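Local coordinates for protein glucoamylase (Thermoanaerobacterium thermosaccharolyticum, PDB 1LF6) that hydrolyses terminal alpha-1,4-linked glucose units one after another from the non-reducing ends of glucan chains, releasing beta-D-glucose, at residues Ser296-Ser301 / Ile661-Asn666; Gly315-Ser320 / Val358-Arg363; Asp396-Pro401 / Asp423-Ile428; Trp437-Gly442 / Ile519-Gly524; Ala623-Ala628 / Ala657-Leu662. All coordinates share one frame; numbering follows the deposited sequence.

Interaction 1 (Ser296-Ser301 / Ile661-Asn666); sequences SLYYNS and ILFASN
Tyr-298 and Phe-663 lean toward each other from two helices, and their rings pair obliquely, in neither a stack nor a T-shape. The centroids lie 5.8 Å apart with the planes turned by 32°, while the side chains cross at about a right angle. In both residues CG stands anti to the backbone nitrogen (164° in Tyr-298, 174° in Phe-663), which carries the ring into the gap. The touch is light: CD1 of Tyr-298 lies 4.1 Å from CD2 of Phe-663, and the CD2-CE2 bond of the phenylalanine also rests against CB of the tyrosine. Phenylalanine suits its buried place because it has no polar group to satisfy, whereas the Tyr-298 hydroxyl extends past the contact to hydrogen-bond the carbonyl of Asn-288. Each helix also buries a serine whose hydroxyl donates back to it, Ser-301 OG to Leu-297 O at 2.7 Å and Ser-665 OG to Ile-661 O, and bonds further to His-656 and to Leu-672 N respectively. Phe-290 meets the Tyr-298 ring edge-to-face. In the (alpha/alpha) barrel, helices 600-612 and 618-627 also pack against helix 653-668, and Leu-297 reaches Glu-625 of helix 618-627 directly.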
# COMPACT_ATOMS: atom_id res chain seq x y z
N SER A 296 9.86 2.28 -16.91
CA SER A 296 10.24 2.02 -15.53
C SER A 296 9.07 2.01 -14.55
O SER A 296 8.99 1.14 -13.69
CB SER A 296 11.29 3.04 -15.07
OG SER A 296 10.75 4.35 -15.05
N LEU A 297 8.17 2.97 -14.69
CA LEU A 297 7.03 3.03 -13.77
C LEU A 297 6.16 1.80 -13.93
O LEU A 297 5.57 1.32 -12.96
CB LEU A 297 6.21 4.30 -14.00
CG LEU A 297 5.10 4.58 -12.97
CD1 LEU A 297 5.66 4.49 -11.56
CD2 LEU A 297 4.52 5.96 -13.22
N TYR A 298 6.08 1.27 -15.15
CA TYR A 298 5.28 0.08 -15.42
C TYR A 298 5.87 -1.09 -14.64
O TYR A 298 5.17 -1.77 -13.90
CB TYR A 298 5.30 -0.24 -16.92
CG TYR A 298 4.85 -1.64 -17.28
CD1 TYR A 298 3.51 -2.00 -17.21
CD2 TYR A 298 5.76 -2.59 -17.73
CE1 TYR A 298 3.08 -3.28 -17.59
CE2 TYR A 298 5.35 -3.87 -18.11
CZ TYR A 298 4.01 -4.21 -18.05
OH TYR A 298 3.59 -5.45 -18.48
N TYR A 299 7.17 -1.32 -14.81
CA TYR A 299 7.82 -2.41 -14.10
C TYR A 299 7.81 -2.15 -12.59
O TYR A 299 7.55 -3.07 -11.80
CB TYR A 299 9.26 -2.57 -14.62
CG TYR A 299 9.33 -3.22 -15.99
CD1 TYR A 299 8.95 -4.55 -16.17
CD2 TYR A 299 9.77 -2.50 -17.10
CE1 TYR A 299 9.00 -5.15 -17.44
CE2 TYR A 299 9.82 -3.09 -18.37
CZ TYR A 299 9.44 -4.42 -18.53
OH TYR A 299 9.48 -5.00 -19.78
N ASN A 300 8.07 -0.92 -12.19
CA ASN A 300 8.06 -0.59 -10.76
C ASN A 300 6.70 -0.93 -10.17
O ASN A 300 6.61 -1.59 -9.13
CB ASN A 300 8.36 0.91 -10.54
CG ASN A 300 8.62 1.25 -9.08
OD1 ASN A 300 7.98 2.14 -8.51
ND2 ASN A 300 9.56 0.54 -8.46
N SER A 301 5.63 -0.50 -10.85
CA SER A 301 4.28 -0.77 -10.37
C SER A 301 4.00 -2.26 -10.26
O SER A 301 3.46 -2.72 -9.26
CB SER A 301 3.25 -0.13 -11.32
OG SER A 301 3.41 1.28 -11.37
N ILE A 661 -2.79 -0.34 -16.07
CA ILE A 661 -3.88 -0.53 -17.01
C ILE A 661 -4.04 0.66 -17.96
O ILE A 661 -4.34 0.48 -19.15
CB ILE A 661 -5.21 -0.79 -16.25
CG1 ILE A 661 -5.13 -2.15 -15.55
CG2 ILE A 661 -6.40 -0.75 -17.20
CD1 ILE A 661 -6.20 -2.39 -14.50
N LEU A 662 -3.83 1.87 -17.46
CA LEU A 662 -3.95 3.08 -18.28
C LEU A 662 -2.81 3.14 -19.29
O LEU A 662 -3.02 3.40 -20.47
CB LEU A 662 -3.90 4.33 -17.40
CG LEU A 662 -3.82 5.66 -18.14
CD1 LEU A 662 -5.04 5.80 -19.04
CD2 LEU A 662 -3.72 6.81 -17.15
N PHE A 663 -1.60 2.91 -18.80
CA PHE A 663 -0.40 2.91 -19.62
C PHE A 663 -0.58 1.96 -20.80
O PHE A 663 -0.34 2.34 -21.95
CB PHE A 663 0.80 2.46 -18.76
CG PHE A 663 2.07 2.27 -19.53
CD1 PHE A 663 2.77 3.37 -20.03
CD2 PHE A 663 2.56 0.99 -19.78
CE1 PHE A 663 3.94 3.19 -20.76
CE2 PHE A 663 3.73 0.81 -20.52
CZ PHE A 663 4.42 1.91 -21.01
N ALA A 664 -0.99 0.73 -20.51
CA ALA A 664 -1.21 -0.29 -21.53
C ALA A 664 -2.40 0.05 -22.44
O ALA A 664 -2.34 -0.14 -23.66
CB ALA A 664 -1.42 -1.64 -20.86
N SER A 665 -3.48 0.54 -21.83
CA SER A 665 -4.67 0.89 -22.59
C SER A 665 -4.39 2.03 -23.57
O SER A 665 -4.90 2.02 -24.68
CB SER A 665 -5.82 1.29 -21.65
OG SER A 665 -6.24 0.19 -20.86
N ASN A 666 -3.59 2.99 -23.14
CA ASN A 666 -3.26 4.13 -24.00
C ASN A 666 -2.42 3.69 -25.20
O ASN A 666 -2.38 4.38 -26.21
CB ASN A 666 -2.51 5.19 -23.20
CG ASN A 666 -2.29 6.48 -23.99
OD1 ASN A 666 -1.17 7.00 -24.05
ND2 ASN A 666 -3.35 7.00 -24.59

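Interaction 2 (Gly315-Ser320 / Val358-Arg363); sequences GAYIAS and VDSANR
Tyr-317, Arg-363 and Gly-315 supply most of the surface buried where the loop 315-320 meets the beginning of helix 358-375. The tyrosine reaches the helix with its far end: its OH lies 3.7 Å from CB of Ser-360 and 3.4 Å from NH1 of Arg-363. Ring and guanidinium planes are turned 43° against each other. Behind the hydroxyl, the Tyr-317 ring meets Phe-352 and Leu-345 of helix 342-355, a largely aromatic and aliphatic setting suited to an aromatic body with one polar atom at its end.

Arg-363 bends at its third torsion (-50°), which brings NH1 round toward the tyrosine hydroxyl; NH1 also forms a salt bridge with Glu-309. The aliphatic part of the same side chain passes Gly-315, with CG 4.0 Å from the glycine N. Gly-315 itself comes so close that its CA makes a CA-H...O contact with the carbonyl O of Arg-363 at 3.4 Å. A beta carbon would sit only 2.2 Å from that oxygen, and the positive phi of 96° is likewise suited to glycine.

Glu-309 OE2 also accepts from Gly-315 N, and one carboxylate oxygen therefore joins loop backbone and helix side chain. The shared acceptor ties loop and helix together through charge, which is likely to hold the arginine beside the tyrosine hydroxyl.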
# COMPACT_ATOMS: atom_id res chain seq x y z
N GLY A 315 -2.63 -15.08 -2.75
CA GLY A 315 -3.79 -14.46 -3.35
C GLY A 315 -4.25 -13.28 -2.52
O GLY A 315 -5.03 -12.44 -2.99
N ALA A 316 -3.77 -13.20 -1.28
CA ALA A 316 -4.14 -12.11 -0.39
C ALA A 316 -3.30 -10.86 -0.67
O ALA A 316 -2.21 -10.70 -0.12
CB ALA A 316 -3.95 -12.54 1.05
N TYR A 317 -3.80 -9.98 -1.53
CA TYR A 317 -3.08 -8.75 -1.85
C TYR A 317 -3.64 -7.61 -1.01
O TYR A 317 -4.86 -7.39 -0.98
CB TYR A 317 -3.22 -8.43 -3.34
CG TYR A 317 -2.38 -9.33 -4.21
CD1 TYR A 317 -1.03 -9.04 -4.44
CD2 TYR A 317 -2.89 -10.52 -4.73
CE1 TYR A 317 -0.22 -9.90 -5.17
CE2 TYR A 317 -2.09 -11.39 -5.46
CZ TYR A 317 -0.75 -11.08 -5.67
OH TYR A 317 0.06 -11.96 -6.37
N ILE A 318 -2.77 -6.90 -0.31
CA ILE A 318 -3.21 -5.80 0.54
C ILE A 318 -3.35 -4.47 -0.20
O ILE A 318 -2.90 -4.33 -1.34
CB ILE A 318 -2.26 -5.61 1.75
CG1 ILE A 318 -0.85 -5.29 1.27
CG2 ILE A 318 -2.26 -6.87 2.61
CD1 ILE A 318 0.09 -4.89 2.40
N ALA A 319 -3.98 -3.51 0.45
CA ALA A 319 -4.23 -2.20 -0.13
C ALA A 319 -3.00 -1.30 -0.21
O ALA A 319 -2.82 -0.56 -1.17
CB ALA A 319 -5.35 -1.50 0.64
N SER A 320 -2.15 -1.37 0.82
CA SER A 320 -0.94 -0.57 0.86
C SER A 320 -0.02 -1.03 1.98
O SER A 320 -0.47 -1.29 3.10
CB SER A 320 -1.28 0.91 1.06
OG SER A 320 -0.09 1.68 1.12
N VAL A 358 -0.98 -13.87 -15.49
CA VAL A 358 -2.28 -14.47 -15.26
C VAL A 358 -2.33 -15.28 -13.97
O VAL A 358 -3.34 -15.30 -13.28
CB VAL A 358 -2.69 -15.35 -16.46
CG1 VAL A 358 -4.07 -15.95 -16.24
CG2 VAL A 358 -2.67 -14.51 -17.72
N ASP A 359 -1.22 -15.96 -13.64
CA ASP A 359 -1.14 -16.78 -12.43
C ASP A 359 -1.48 -15.98 -11.17
O ASP A 359 -2.22 -16.46 -10.30
CB ASP A 359 0.26 -17.37 -12.28
CG ASP A 359 0.56 -18.45 -13.30
OD1 ASP A 359 1.74 -18.83 -13.43
OD2 ASP A 359 -0.38 -18.93 -13.97
N SER A 360 -0.92 -14.78 -11.07
CA SER A 360 -1.17 -13.94 -9.91
C SER A 360 -2.64 -13.55 -9.80
O SER A 360 -3.19 -13.52 -8.71
CB SER A 360 -0.29 -12.69 -9.96
OG SER A 360 1.07 -13.03 -9.78
N ALA A 361 -3.26 -13.24 -10.94
CA ALA A 361 -4.67 -12.87 -10.94
C ALA A 361 -5.52 -14.06 -10.49
O ALA A 361 -6.46 -13.90 -9.70
CB ALA A 361 -5.09 -12.42 -12.33
N ASN A 362 -5.20 -15.25 -10.99
CA ASN A 362 -5.94 -16.46 -10.61
C ASN A 362 -5.81 -16.79 -9.14
O ASN A 362 -6.76 -17.25 -8.51
CB ASN A 362 -5.50 -17.66 -11.45
CG ASN A 362 -6.32 -17.82 -12.71
OD1 ASN A 362 -7.54 -17.93 -12.65
ND2 ASN A 362 -5.65 -17.84 -13.86
N ARG A 363 -4.62 -16.57 -8.59
CA ARG A 363 -4.41 -16.85 -7.18
C ARG A 363 -5.27 -15.89 -6.36
O ARG A 363 -5.84 -16.28 -5.34
CB ARG A 363 -2.93 -16.66 -6.83
CG ARG A 363 -2.41 -17.68 -5.84
CD ARG A 363 -0.90 -17.53 -5.68
NE ARG A 363 -0.25 -17.49 -6.98
CZ ARG A 363 0.44 -16.45 -7.44
NH1 ARG A 363 0.57 -15.35 -6.71
NH2 ARG A 363 1.00 -16.51 -8.65

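Interaction 3 (Asp396-Pro401 / Asp423-Ile428); sequences DEQADP and DFIIKI
Gln-398 and Ile-425 mark the nearest backbone approach, their CA atoms 6.8 Å apart, between two helical segments that run nearly antiparallel at 151° with axes 9.9 Å from each other. Helix 395-407 is kinked at Pro-401, whose nitrogen makes no bond to the preceding turn.

Ile-425 extends its CG1 branch into the gap: CG1 lies 3.6 Å from CB of Gln-398, and its methyl CD1 continues to the backbone N of Ala-399 at 3.8 Å. The small methyl of Ala-399 leaves room for that branch and touches it at 4.1 Å (CB to CD1). Gln-398 turns the other way. A bend at its second torsion (-55°) brings the amide to the edge of the Phe-424 ring, where CD of Gln-398 lies in the ring plane and OE1 of Gln-398 is 3.5 Å from CD1 of Phe-424. The amide stands steeply to the ring, at 75°. Its NE2 donates to the carbonyls of Ile-378 and Gln-394, which fixes the rotation of the group; glutamine combines this donor with a stem fit for packing.

With an alanine here, the NE2 that reaches Ile-378 and Gln-394 would be lost and a gap would probably open beside Phe-424.

Consecutive helices packed antiparallel are characteristic of the (alpha/alpha)6 toroid of family GH15, and the Gln-398 side chain lies about 10 Å from that of Glu-438, the likely proton donor.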
# COMPACT_ATOMS: atom_id res chain seq x y z
N ASP A 396 -20.69 -3.61 -4.85
CA ASP A 396 -19.66 -3.64 -5.88
C ASP A 396 -18.65 -4.72 -5.54
O ASP A 396 -18.11 -5.37 -6.43
CB ASP A 396 -18.98 -2.27 -6.02
CG ASP A 396 -18.09 -1.92 -4.85
OD1 ASP A 396 -18.52 -2.10 -3.70
OD2 ASP A 396 -16.97 -1.43 -5.09
N GLU A 397 -18.43 -4.95 -4.24
CA GLU A 397 -17.48 -5.98 -3.84
C GLU A 397 -18.01 -7.41 -4.02
O GLU A 397 -17.23 -8.36 -4.05
CB GLU A 397 -17.02 -5.75 -2.39
CG GLU A 397 -16.06 -4.56 -2.25
CD GLU A 397 -15.24 -4.61 -0.98
OE1 GLU A 397 -14.01 -4.38 -1.06
OE2 GLU A 397 -15.80 -4.87 0.11
N GLN A 398 -19.33 -7.56 -4.16
CA GLN A 398 -19.92 -8.88 -4.37
C GLN A 398 -19.82 -9.19 -5.87
O GLN A 398 -19.72 -10.35 -6.27
CB GLN A 398 -21.40 -8.89 -3.97
CG GLN A 398 -21.71 -8.31 -2.60
CD GLN A 398 -20.91 -8.96 -1.49
OE1 GLN A 398 -20.79 -10.19 -1.42
NE2 GLN A 398 -20.35 -8.14 -0.61
N ALA A 399 -19.86 -8.14 -6.67
CA ALA A 399 -19.83 -8.25 -8.13
C ALA A 399 -18.46 -8.45 -8.77
O ALA A 399 -18.32 -9.26 -9.70
CB ALA A 399 -20.51 -7.03 -8.75
N ASP A 400 -17.46 -7.72 -8.30
CA ASP A 400 -16.13 -7.79 -8.88
C ASP A 400 -15.53 -9.18 -9.01
O ASP A 400 -14.95 -9.51 -10.04
CB ASP A 400 -15.16 -6.86 -8.12
CG ASP A 400 -15.48 -5.39 -8.36
OD1 ASP A 400 -16.14 -5.09 -9.38
OD2 ASP A 400 -15.07 -4.54 -7.54
N PRO A 401 -15.65 -10.02 -7.97
CA PRO A 401 -15.08 -11.35 -8.13
C PRO A 401 -15.74 -12.14 -9.26
O PRO A 401 -15.11 -12.99 -9.89
CB PRO A 401 -15.27 -11.99 -6.75
CG PRO A 401 -16.35 -11.15 -6.11
CD PRO A 401 -16.05 -9.77 -6.58
N ASP A 423 -26.57 -14.77 -6.39
CA ASP A 423 -27.81 -14.95 -5.64
C ASP A 423 -27.88 -13.96 -4.48
O ASP A 423 -28.95 -13.47 -4.13
CB ASP A 423 -27.93 -16.38 -5.10
CG ASP A 423 -28.12 -17.41 -6.20
OD1 ASP A 423 -28.65 -17.06 -7.27
OD2 ASP A 423 -27.74 -18.58 -5.99
N PHE A 424 -26.73 -13.68 -3.88
CA PHE A 424 -26.68 -12.74 -2.76
C PHE A 424 -27.02 -11.33 -3.25
O PHE A 424 -27.79 -10.61 -2.62
CB PHE A 424 -25.30 -12.76 -2.11
CG PHE A 424 -25.18 -11.85 -0.92
CD1 PHE A 424 -24.21 -10.86 -0.89
CD2 PHE A 424 -26.04 -11.99 0.17
CE1 PHE A 424 -24.10 -10.01 0.21
CE2 PHE A 424 -25.93 -11.14 1.27
CZ PHE A 424 -24.96 -10.15 1.29
N ILE A 425 -26.45 -10.94 -4.39
CA ILE A 425 -26.70 -9.63 -4.97
C ILE A 425 -28.17 -9.43 -5.32
O ILE A 425 -28.73 -8.36 -5.07
CB ILE A 425 -25.86 -9.42 -6.25
CG1 ILE A 425 -24.38 -9.33 -5.88
CG2 ILE A 425 -26.31 -8.16 -6.98
CD1 ILE A 425 -23.45 -9.36 -7.08
N ILE A 426 -28.80 -10.44 -5.91
CA ILE A 426 -30.20 -10.34 -6.30
C ILE A 426 -31.11 -10.25 -5.08
O ILE A 426 -32.22 -9.72 -5.16
CB ILE A 426 -30.62 -11.55 -7.17
CG1 ILE A 426 -29.87 -11.50 -8.50
CG2 ILE A 426 -32.14 -11.54 -7.38
CD1 ILE A 426 -30.36 -12.48 -9.53
N LYS A 427 -30.63 -10.76 -3.96
CA LYS A 427 -31.38 -10.74 -2.72
C LYS A 427 -31.41 -9.36 -2.07
O LYS A 427 -32.42 -8.97 -1.47
CB LYS A 427 -30.79 -11.74 -1.75
CG LYS A 427 -31.79 -12.70 -1.17
CD LYS A 427 -31.11 -13.81 -0.40
CE LYS A 427 -30.55 -14.87 -1.33
NZ LYS A 427 -30.25 -16.12 -0.57
N ILE A 428 -30.32 -8.60 -2.17
CA ILE A 428 -30.28 -7.29 -1.54
C ILE A 428 -30.15 -6.07 -2.46
O ILE A 428 -30.48 -4.96 -2.06
CB ILE A 428 -29.16 -7.23 -0.49
CG1 ILE A 428 -27.82 -7.59 -1.12
CG2 ILE A 428 -29.49 -8.17 0.67
CD1 ILE A 428 -26.66 -7.48 -0.17

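Interaction 4 (Trp437-Gly442 / Ile519-Gly524); sequences WEEIGG and IANGGG
Glu-439 lays its side chain across the methyl of Ala-520 and brings its carboxylate up to Asn-521. With chi1 at -48° and the chain extended beyond CG, CB passes 3.9 Å from CB of Ala-520, and OE2 ends 3.7 Å from that same methyl. A small alanine lets the acid come this close. Beyond it, OE2 lies 3.2 Å from ND2 of Asn-521, the carboxylate and amide planes 57° apart. The asparagine amide is tethered at its other end, where OD1 accepts from the Tyr-590 hydroxyl.

Glu-439 OE1 has two partners: Arg-504, in a salt bridge, and a water that donates to it at 2.7 Å and accepts from Ala-520 N at 3.2 Å. A lysine in place of Glu-439 would probably set like charge against Arg-504 and lose the acceptor that holds this water.

Asn-521 and Gly-522 occupy the middle of a type I' turn, both with positive phi, as asparagine and glycine readily adopt; Gly-523 N closes it on Ala-520 O.

The arrangement belongs to the active site: the backbone N of Glu-439 bonds to Glu-435, the likely proton acceptor, and the preceding residue Glu-438 is the likely proton donor.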
# COMPACT_ATOMS: atom_id res chain seq x y z
N TRP A 437 -16.37 4.20 -1.39
CA TRP A 437 -15.56 4.95 -0.44
C TRP A 437 -15.87 4.45 0.98
O TRP A 437 -15.29 4.93 1.95
CB TRP A 437 -15.84 6.45 -0.57
CG TRP A 437 -15.52 7.02 -1.94
CD1 TRP A 437 -16.25 7.96 -2.62
CD2 TRP A 437 -14.41 6.69 -2.79
NE1 TRP A 437 -15.67 8.22 -3.84
CE2 TRP A 437 -14.54 7.46 -3.97
CE3 TRP A 437 -13.32 5.81 -2.67
CZ2 TRP A 437 -13.62 7.38 -5.02
CZ3 TRP A 437 -12.40 5.73 -3.73
CH2 TRP A 437 -12.56 6.52 -4.88
N GLU A 438 -16.79 3.49 1.06
CA GLU A 438 -17.18 2.85 2.33
C GLU A 438 -17.81 3.80 3.35
O GLU A 438 -17.60 3.63 4.55
CB GLU A 438 -15.95 2.20 2.96
CG GLU A 438 -15.08 1.44 1.97
CD GLU A 438 -13.99 0.64 2.66
OE1 GLU A 438 -12.97 1.23 3.07
OE2 GLU A 438 -14.18 -0.58 2.82
N GLU A 439 -18.59 4.76 2.89
CA GLU A 439 -19.17 5.74 3.80
C GLU A 439 -20.68 5.90 3.85
O GLU A 439 -21.24 6.25 4.89
CB GLU A 439 -18.55 7.11 3.50
CG GLU A 439 -17.03 7.07 3.39
CD GLU A 439 -16.43 8.38 2.89
OE1 GLU A 439 -17.05 9.02 2.01
OE2 GLU A 439 -15.34 8.76 3.37
N ILE A 440 -21.35 5.66 2.74
CA ILE A 440 -22.79 5.87 2.71
C ILE A 440 -23.50 4.87 1.82
O ILE A 440 -22.92 4.35 0.86
CB ILE A 440 -23.08 7.30 2.22
CG1 ILE A 440 -24.57 7.62 2.32
CG2 ILE A 440 -22.55 7.47 0.80
CD1 ILE A 440 -24.87 9.08 2.03
N GLY A 441 -24.77 4.62 2.13
CA GLY A 441 -25.56 3.69 1.35
C GLY A 441 -26.61 4.35 0.47
O GLY A 441 -26.85 5.55 0.56
N GLY A 442 -27.23 3.54 -0.38
CA GLY A 442 -28.25 4.04 -1.28
C GLY A 442 -28.00 3.56 -2.69
O GLY A 442 -27.37 2.52 -2.90
N ILE A 519 -22.00 13.59 5.44
CA ILE A 519 -20.69 13.30 4.88
C ILE A 519 -19.76 12.82 5.99
O ILE A 519 -19.71 13.42 7.06
CB ILE A 519 -20.07 14.55 4.21
CG1 ILE A 519 -21.00 15.06 3.10
CG2 ILE A 519 -18.69 14.22 3.65
CD1 ILE A 519 -21.18 14.08 1.94
N ALA A 520 -19.04 11.74 5.72
CA ALA A 520 -18.12 11.16 6.69
C ALA A 520 -16.96 12.09 7.00
O ALA A 520 -16.80 13.14 6.39
CB ALA A 520 -17.59 9.83 6.17
N ASN A 521 -16.16 11.69 7.98
CA ASN A 521 -14.98 12.46 8.38
C ASN A 521 -15.28 13.95 8.61
O ASN A 521 -14.51 14.81 8.18
CB ASN A 521 -13.90 12.30 7.31
CG ASN A 521 -13.67 10.85 6.93
OD1 ASN A 521 -13.27 10.04 7.77
ND2 ASN A 521 -13.95 10.51 5.67
N GLY A 522 -16.38 14.23 9.29
CA GLY A 522 -16.77 15.60 9.59
C GLY A 522 -17.08 16.49 8.40
O GLY A 522 -17.11 17.72 8.52
N GLY A 523 -17.34 15.88 7.25
CA GLY A 523 -17.63 16.63 6.04
C GLY A 523 -18.84 17.55 6.06
O GLY A 523 -18.90 18.51 5.29
N GLY A 524 -19.82 17.27 6.93
CA GLY A 524 -21.00 18.11 6.99
C GLY A 524 -22.28 17.45 6.50
O GLY A 524 -22.30 16.27 6.14
O HOH W 1 -19.22 10.54 2.74

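Interaction 5 (Ala623-Ala628 / Ala657-Leu662); sequences AMEKFA and AEYVIL
Met-624 and Tyr-659 lie alongside each other, running opposite ways, where two helices of the (alpha/alpha) barrel pack roughly antiparallel, the N-to-C directions of the two segments making an angle of 146°. From the root outward, CB of Met-624 comes to the ring edge of Tyr-659, 3.8 Å from CD2 and near the ring plane. Beyond CG the sulfur reaches the base of the tyrosine, with SD 3.9 Å from its CA, and touches a second neighbour one turn on, CD2 of Leu-662, at 4.0 Å. The chain then bends at its third torsion (81°), so that the terminal methyl CE folds in against CB of Tyr-659 at 3.8 Å. A flexible, unbranched methionine suits this place, since it can follow the tyrosine from ring edge to backbone.

The next residue on the same helix deals with the far end of the ring. Glu-625 leads its CG to within 3.5 Å of CE2 of Tyr-659, and its side chain gives the hydroxyl of the buried tyrosine a carboxylate acceptor, probably charged. Leu-297 of helix 296-306 touches both Glu-625 and Tyr-659, adding an apolar flank beside this polar pair. The bond itself is short: Tyr-659 OH donates to Glu-625 OE1 over 2.7 Å, meeting that oxygen on its anti side and only 17° out of the carboxylate plane.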
# COMPACT_ATOMS: atom_id res chain seq x y z
N ALA A 623 0.60 12.59 -16.32
CA ALA A 623 0.25 13.17 -15.03
C ALA A 623 0.50 12.18 -13.90
O ALA A 623 1.07 12.52 -12.86
CB ALA A 623 -1.20 13.61 -15.03
N MET A 624 0.07 10.93 -14.09
CA MET A 624 0.28 9.92 -13.06
C MET A 624 1.78 9.71 -12.82
O MET A 624 2.20 9.50 -11.68
CB MET A 624 -0.38 8.60 -13.46
CG MET A 624 -1.90 8.60 -13.33
SD MET A 624 -2.61 6.95 -13.28
CE MET A 624 -2.35 6.50 -11.59
N GLU A 625 2.57 9.78 -13.89
CA GLU A 625 4.01 9.59 -13.77
C GLU A 625 4.64 10.68 -12.92
O GLU A 625 5.51 10.41 -12.10
CB GLU A 625 4.66 9.55 -15.17
CG GLU A 625 4.30 8.28 -15.93
CD GLU A 625 4.73 8.30 -17.39
OE1 GLU A 625 4.44 7.31 -18.09
OE2 GLU A 625 5.36 9.29 -17.82
N LYS A 626 4.19 11.92 -13.12
CA LYS A 626 4.72 13.04 -12.36
C LYS A 626 4.22 13.02 -10.92
O LYS A 626 4.89 13.54 -10.02
CB LYS A 626 4.34 14.36 -13.04
CG LYS A 626 4.81 14.46 -14.50
CD LYS A 626 4.33 15.73 -15.17
CE LYS A 626 4.53 15.69 -16.68
NZ LYS A 626 5.95 15.44 -17.03
N PHE A 627 3.06 12.41 -10.69
CA PHE A 627 2.51 12.33 -9.34
C PHE A 627 3.32 11.36 -8.49
O PHE A 627 3.36 11.47 -7.26
CB PHE A 627 1.04 11.90 -9.38
CG PHE A 627 0.08 13.01 -9.71
CD1 PHE A 627 -1.02 12.77 -10.53
CD2 PHE A 627 0.28 14.30 -9.21
CE1 PHE A 627 -1.91 13.81 -10.85
CE2 PHE A 627 -0.61 15.33 -9.52
CZ PHE A 627 -1.70 15.09 -10.34
N ALA A 628 3.96 10.39 -9.15
CA ALA A 628 4.76 9.41 -8.44
C ALA A 628 5.97 10.13 -7.85
O ALA A 628 6.42 11.15 -8.40
CB ALA A 628 5.22 8.30 -9.40
N ALA A 657 -2.03 -0.09 -9.98
CA ALA A 657 -2.73 -1.01 -10.87
C ALA A 657 -3.41 -0.17 -11.95
O ALA A 657 -3.41 -0.53 -13.13
CB ALA A 657 -3.76 -1.83 -10.09
N GLU A 658 -3.99 0.95 -11.54
CA GLU A 658 -4.67 1.84 -12.48
C GLU A 658 -3.65 2.39 -13.47
O GLU A 658 -3.94 2.49 -14.66
CB GLU A 658 -5.35 2.99 -11.73
CG GLU A 658 -6.24 3.87 -12.62
CD GLU A 658 -7.49 3.15 -13.12
OE1 GLU A 658 -7.75 2.01 -12.67
OE2 GLU A 658 -8.22 3.74 -13.95
N TYR A 659 -2.46 2.76 -12.99
CA TYR A 659 -1.44 3.29 -13.90
C TYR A 659 -1.05 2.25 -14.94
O TYR A 659 -0.94 2.56 -16.12
CB TYR A 659 -0.18 3.74 -13.15
CG TYR A 659 0.95 4.09 -14.11
CD1 TYR A 659 1.89 3.13 -14.49
CD2 TYR A 659 1.01 5.34 -14.73
CE1 TYR A 659 2.84 3.39 -15.47
CE2 TYR A 659 1.96 5.62 -15.71
CZ TYR A 659 2.87 4.64 -16.07
OH TYR A 659 3.80 4.90 -17.05
N VAL A 660 -0.83 1.02 -14.49
CA VAL A 660 -0.46 -0.06 -15.40
C VAL A 660 -1.53 -0.24 -16.48
O VAL A 660 -1.21 -0.28 -17.67
CB VAL A 660 -0.29 -1.39 -14.63
CG1 VAL A 660 -0.14 -2.56 -15.59
CG2 VAL A 660 0.92 -1.30 -13.73
N ILE A 661 -2.79 -0.34 -16.07
CA ILE A 661 -3.88 -0.53 -17.01
C ILE A 661 -4.04 0.66 -17.96
O ILE A 661 -4.34 0.48 -19.15
CB ILE A 661 -5.21 -0.79 -16.25
CG1 ILE A 661 -5.13 -2.15 -15.55
CG2 ILE A 661 -6.40 -0.75 -17.20
CD1 ILE A 661 -6.20 -2.39 -14.50
N LEU A 662 -3.83 1.87 -17.46
CA LEU A 662 -3.95 3.08 -18.28
C LEU A 662 -2.81 3.14 -19.29
O LEU A 662 -3.02 3.40 -20.47
CB LEU A 662 -3.90 4.33 -17.40
CG LEU A 662 -3.82 5.66 -18.14
CD1 LEU A 662 -5.04 5.80 -19.04
CD2 LEU A 662 -3.72 6.81 -17.15

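In the fold
Interactions 1 and 5 form one continuous cluster, their centres 7 Å apart. They share Ile-661 and Leu-662 on helix 653-668, and Leu-297 CD2 of the first packs 3.5 Å from Tyr-659 CZ of the second. Along the chain, interactions 2, 3 and 4 all fall within the loop closed by interaction 1, which joins early and late helices of the catalytic domain. Interaction 4 carries the likely proton donor Glu-438, and interaction 3 lies close by: their nearest atoms are about 5 Å apart, and Gln-394, which accepts from Gln-398, also bonds to Glu-438. Asn-521 of interaction 4 lies about 8 Å, side chain to side chain, from Trp-325, a probable substrate-binding residue. Interactions 1, 2 and 5 lie away from these sites.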